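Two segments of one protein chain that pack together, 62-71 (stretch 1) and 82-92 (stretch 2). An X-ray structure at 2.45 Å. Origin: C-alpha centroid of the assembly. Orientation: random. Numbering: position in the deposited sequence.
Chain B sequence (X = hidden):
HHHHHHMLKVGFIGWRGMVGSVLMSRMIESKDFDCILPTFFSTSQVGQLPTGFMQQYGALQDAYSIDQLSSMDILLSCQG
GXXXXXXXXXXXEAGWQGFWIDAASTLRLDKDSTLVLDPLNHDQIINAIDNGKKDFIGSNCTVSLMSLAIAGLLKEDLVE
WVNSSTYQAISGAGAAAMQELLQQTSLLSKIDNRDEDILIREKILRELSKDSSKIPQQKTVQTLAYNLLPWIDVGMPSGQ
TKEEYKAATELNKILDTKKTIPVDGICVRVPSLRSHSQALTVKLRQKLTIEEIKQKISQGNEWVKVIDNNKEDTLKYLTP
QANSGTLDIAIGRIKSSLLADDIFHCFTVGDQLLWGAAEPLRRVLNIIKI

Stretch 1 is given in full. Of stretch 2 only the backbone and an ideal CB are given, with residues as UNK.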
# COMPACT_ATOMS: atom_id res chain seq x y z
N ASP B 62 -14.77 19.74 33.98
CA ASP B 62 -13.45 19.10 34.13
C ASP B 62 -13.49 17.60 33.78
O ASP B 62 -14.26 16.83 34.36
CB ASP B 62 -12.96 19.31 35.58
CG ASP B 62 -11.56 18.75 35.86
OD1 ASP B 62 -10.82 18.29 34.94
OD2 ASP B 62 -11.18 18.79 37.05
N ALA B 63 -12.66 17.22 32.80
CA ALA B 63 -12.59 15.83 32.33
C ALA B 63 -12.24 14.87 33.46
O ALA B 63 -12.79 13.78 33.54
CB ALA B 63 -11.57 15.71 31.21
N TYR B 64 -11.35 15.32 34.34
CA TYR B 64 -10.85 14.50 35.45
C TYR B 64 -11.66 14.63 36.74
O TYR B 64 -11.42 13.89 37.70
CB TYR B 64 -9.37 14.82 35.71
CG TYR B 64 -8.51 14.38 34.55
CD1 TYR B 64 -8.15 13.03 34.40
CD2 TYR B 64 -8.12 15.28 33.58
CE1 TYR B 64 -7.40 12.62 33.31
CE2 TYR B 64 -7.36 14.88 32.49
CZ TYR B 64 -7.01 13.56 32.36
OH TYR B 64 -6.25 13.18 31.27
N SER B 65 -12.62 15.54 36.77
CA SER B 65 -13.47 15.62 37.94
C SER B 65 -14.43 14.46 37.91
O SER B 65 -15.26 14.36 37.00
CB SER B 65 -14.27 16.92 38.02
OG SER B 65 -15.41 16.73 38.85
N ILE B 66 -14.32 13.62 38.92
CA ILE B 66 -15.12 12.39 39.04
C ILE B 66 -16.57 12.66 39.45
O ILE B 66 -17.45 11.84 39.23
CB ILE B 66 -14.48 11.43 40.06
CG1 ILE B 66 -13.06 11.06 39.62
CG2 ILE B 66 -15.34 10.18 40.25
CD1 ILE B 66 -12.97 10.36 38.28
N ASP B 67 -16.80 13.80 40.08
CA ASP B 67 -18.15 14.13 40.55
C ASP B 67 -18.99 14.58 39.38
O ASP B 67 -20.12 14.16 39.22
CB ASP B 67 -18.12 15.24 41.61
CG ASP B 67 -18.02 14.69 43.03
OD1 ASP B 67 -17.27 13.70 43.23
OD2 ASP B 67 -18.68 15.25 43.93
N GLN B 68 -18.43 15.47 38.58
CA GLN B 68 -19.13 16.09 37.46
C GLN B 68 -19.47 15.04 36.42
O GLN B 68 -20.59 15.01 35.91
CB GLN B 68 -18.29 17.23 36.85
CG GLN B 68 -18.10 18.41 37.81
CD GLN B 68 -17.49 19.66 37.15
OE1 GLN B 68 -16.35 19.66 36.67
NE2 GLN B 68 -18.25 20.73 37.15
N LEU B 69 -18.51 14.16 36.12
CA LEU B 69 -18.73 13.04 35.19
C LEU B 69 -19.86 12.12 35.68
O LEU B 69 -20.71 11.71 34.90
CB LEU B 69 -17.46 12.21 35.03
CG LEU B 69 -16.28 12.79 34.25
CD1 LEU B 69 -15.07 11.90 34.44
CD2 LEU B 69 -16.61 12.93 32.78
N SER B 70 -19.86 11.85 36.98
CA SER B 70 -20.86 10.97 37.62
C SER B 70 -22.32 11.34 37.38
O SER B 70 -23.19 10.47 37.37
CB SER B 70 -20.65 10.95 39.13
OG SER B 70 -19.36 10.46 39.45
N SER B 71 -22.60 12.61 37.20
CA SER B 71 -23.99 13.06 36.99
C SER B 71 -24.50 12.80 35.56
O SER B 71 -25.71 12.75 35.35
CB SER B 71 -24.11 14.55 37.29
OG SER B 71 -23.02 15.21 36.69
N UNK B 82 -5.14 6.22 27.45
CA UNK B 82 -4.52 6.75 28.70
C UNK B 82 -5.60 7.34 29.60
O UNK B 82 -5.55 7.21 30.83
CB UNK B 82 -3.46 7.81 28.39
N UNK B 83 -6.58 7.98 28.98
CA UNK B 83 -7.66 8.64 29.70
C UNK B 83 -8.67 7.63 30.15
O UNK B 83 -9.20 7.73 31.24
CB UNK B 83 -8.33 9.71 28.83
N UNK B 84 -8.98 6.67 29.31
CA UNK B 84 -9.91 5.63 29.72
C UNK B 84 -9.30 4.86 30.88
O UNK B 84 -10.00 4.44 31.79
CB UNK B 84 -10.24 4.69 28.56
N UNK B 85 -7.99 4.69 30.83
CA UNK B 85 -7.27 3.99 31.88
C UNK B 85 -7.25 4.71 33.20
O UNK B 85 -7.41 4.10 34.25
CB UNK B 85 -5.83 3.73 31.43
N UNK B 86 -7.08 6.01 33.15
CA UNK B 86 -7.09 6.80 34.36
C UNK B 86 -8.47 6.75 34.99
O UNK B 86 -8.61 6.63 36.20
CB UNK B 86 -6.68 8.24 34.07
N UNK B 87 -9.49 6.83 34.16
CA UNK B 87 -10.76 7.35 34.66
C UNK B 87 -11.93 6.43 34.67
O UNK B 87 -12.81 6.61 35.50
CB UNK B 87 -11.15 8.58 33.84
N UNK B 88 -11.98 5.51 33.72
CA UNK B 88 -13.15 4.65 33.63
C UNK B 88 -13.32 3.81 34.90
O UNK B 88 -14.44 3.69 35.41
CB UNK B 88 -13.04 3.74 32.40
N UNK B 89 -12.22 3.27 35.42
CA UNK B 89 -12.29 2.41 36.61
C UNK B 89 -12.71 3.19 37.87
O UNK B 89 -13.49 2.68 38.68
CB UNK B 89 -10.93 1.74 36.85
N UNK B 90 -12.19 4.41 38.00
CA UNK B 90 -12.60 5.31 39.10
C UNK B 90 -14.10 5.57 39.16
O UNK B 90 -14.68 5.65 40.25
CB UNK B 90 -11.87 6.65 38.97
N UNK B 91 -14.72 5.71 37.99
CA UNK B 91 -16.16 5.89 37.90
C UNK B 91 -16.94 4.67 38.34
O UNK B 91 -17.93 4.79 39.04
CB UNK B 91 -16.55 6.25 36.47
N UNK B 92 -16.52 3.48 37.91
CA UNK B 92 -17.26 2.27 38.30
C UNK B 92 -17.02 2.00 39.79
O UNK B 92 -17.95 1.70 40.53
CB UNK B 92 -16.83 1.07 37.46

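Stretch 2 is helical throughout, and its axis passes the short helix 66-70 at 10.4 Å with an angle of 67° between their directions; stretch 1 meets only some of its positions.

Position 82 points sideways, with nothing of stretch 1 within 5.5 Å of its ideal CB; many side chains would suit, and the residue is Glu 82, which makes no contact.

At position 83 the CB also points sideways, 4.7 Å from Tyr 64 OH. Beyond it lie the ring of Tyr 64, the methyl of Ala 63 and the carbonyl Ala 63 O. A long side chain could reach them, and one both flat and tipped with a donor at its far end would use all three. Tyr suits best; Lys or Arg could also carry a donor to the carbonyl, though without the flat ring, while Phe, Leu or Met could pack but not donate. Tyr 83, with chi1 t, extends so that its OH donates a hydrogen bond to Ala 63 O at 2.7 Å. Its edge turns toward the face of Tyr 64 in an offset edge-to-face pair, centroids 5.3 Å apart and planes at 66°.

Positions 84 and 85 are out of reach of stretch 1, which sets no preference there; they are Thr 84 and Lys 85.

Position 86 points toward stretch 1, its CB 4.5 Å from Tyr 64 CE1. An aliphatic chain, with or without a polar end, would fit beside this ring. Glu 86 lays its CG at the ring edge, 3.8 Å from Tyr 64 CE1.

Position 87 points toward stretch 1, with Ile 66 CD1, Leu 69 CD1 and Tyr 64 CD1 all 5.1 to 5.4 Å from its CB. Such apolar surroundings call for Leu, Ile, Val or Met. Ile 87 reaches all three: its CD1 lies a tight 3.1 Å from Tyr 64 CD1, its CG2 4.0 Å from Leu 69 CD1, and its CG1 4.4 Å from Ile 66 CD1.

Position 88 points away and 89 is out of reach, leaving both free as far as stretch 1 is concerned; they are His 88, whose NE2 is hydrogen-bonded elsewhere in the structure, and His 89.

At position 90 the CB points toward stretch 1, 3.9 Å from Ile 66 CD1. Ala or a longer chain that turns off would serve. Lys 90 rests its CB on that methyl, while its end leads away.

Position 91 points sideways, yet Ile 66 and Leu 69 offer an apolar surface that a branched or long aliphatic chain could reach. Leu 91 does so: its CD2 lies 3.9 Å from Leu 69 CB and 4.1 Å from Ile 66 CG2, and its CD1 4.3 Å from Leu 69 CD1.

Position 92 is out of reach, and stretch 1 sets no preference there; it is Arg 92, hydrogen-bonded elsewhere in the structure.

Stretch 2 82-92: EYTKEIHHKLR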
# COMPACT_ATOMS: atom_id res chain seq x y z
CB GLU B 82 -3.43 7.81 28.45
CG GLU B 82 -2.18 7.30 27.74
CD GLU B 82 -0.92 8.06 28.17
OE1 GLU B 82 -0.65 9.14 27.59
OE2 GLU B 82 -0.21 7.58 29.09
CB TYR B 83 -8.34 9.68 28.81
CG TYR B 83 -9.51 10.39 29.48
CD1 TYR B 83 -9.32 11.52 30.25
CD2 TYR B 83 -10.82 9.93 29.32
CE1 TYR B 83 -10.38 12.18 30.85
CE2 TYR B 83 -11.89 10.57 29.92
CZ TYR B 83 -11.67 11.69 30.68
OH TYR B 83 -12.73 12.35 31.27
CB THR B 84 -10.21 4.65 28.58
OG1 THR B 84 -10.68 5.39 27.45
CG2 THR B 84 -11.25 3.63 29.01
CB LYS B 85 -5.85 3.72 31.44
CG LYS B 85 -5.68 2.27 31.04
CD LYS B 85 -4.21 1.92 30.96
CE LYS B 85 -3.77 1.77 29.51
NZ LYS B 85 -2.48 2.47 29.25
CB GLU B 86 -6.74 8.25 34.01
CG GLU B 86 -7.03 9.29 35.10
CD GLU B 86 -5.77 9.73 35.80
OE1 GLU B 86 -4.74 9.91 35.11
OE2 GLU B 86 -5.80 9.88 37.04
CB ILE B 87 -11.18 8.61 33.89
CG1 ILE B 87 -10.58 9.80 34.60
CG2 ILE B 87 -12.69 8.77 33.89
CD1 ILE B 87 -10.30 10.95 33.68
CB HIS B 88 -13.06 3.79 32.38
CG HIS B 88 -14.10 2.73 32.30
ND1 HIS B 88 -13.88 1.45 32.74
CD2 HIS B 88 -15.37 2.75 31.82
CE1 HIS B 88 -14.97 0.72 32.55
NE2 HIS B 88 -15.89 1.50 32.00
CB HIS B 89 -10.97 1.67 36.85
CG HIS B 89 -9.84 2.57 37.26
ND1 HIS B 89 -9.12 3.33 36.35
CD2 HIS B 89 -9.31 2.84 38.47
CE1 HIS B 89 -8.19 4.01 36.99
NE2 HIS B 89 -8.29 3.73 38.28
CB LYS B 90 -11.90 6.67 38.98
CG LYS B 90 -10.41 6.65 39.28
CD LYS B 90 -9.85 8.07 39.27
CE LYS B 90 -8.37 8.14 38.94
NZ LYS B 90 -7.52 7.05 39.51
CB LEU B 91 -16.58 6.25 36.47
CG LEU B 91 -16.12 7.63 35.99
CD1 LEU B 91 -16.25 7.75 34.48
CD2 LEU B 91 -16.89 8.74 36.69
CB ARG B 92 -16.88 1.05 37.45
CG ARG B 92 -17.20 1.15 35.96
CD ARG B 92 -18.69 1.15 35.67
NE ARG B 92 -18.93 1.23 34.22
CZ ARG B 92 -19.94 1.89 33.64
NH1 ARG B 92 -20.85 2.52 34.37
NH2 ARG B 92 -20.03 1.91 32.31
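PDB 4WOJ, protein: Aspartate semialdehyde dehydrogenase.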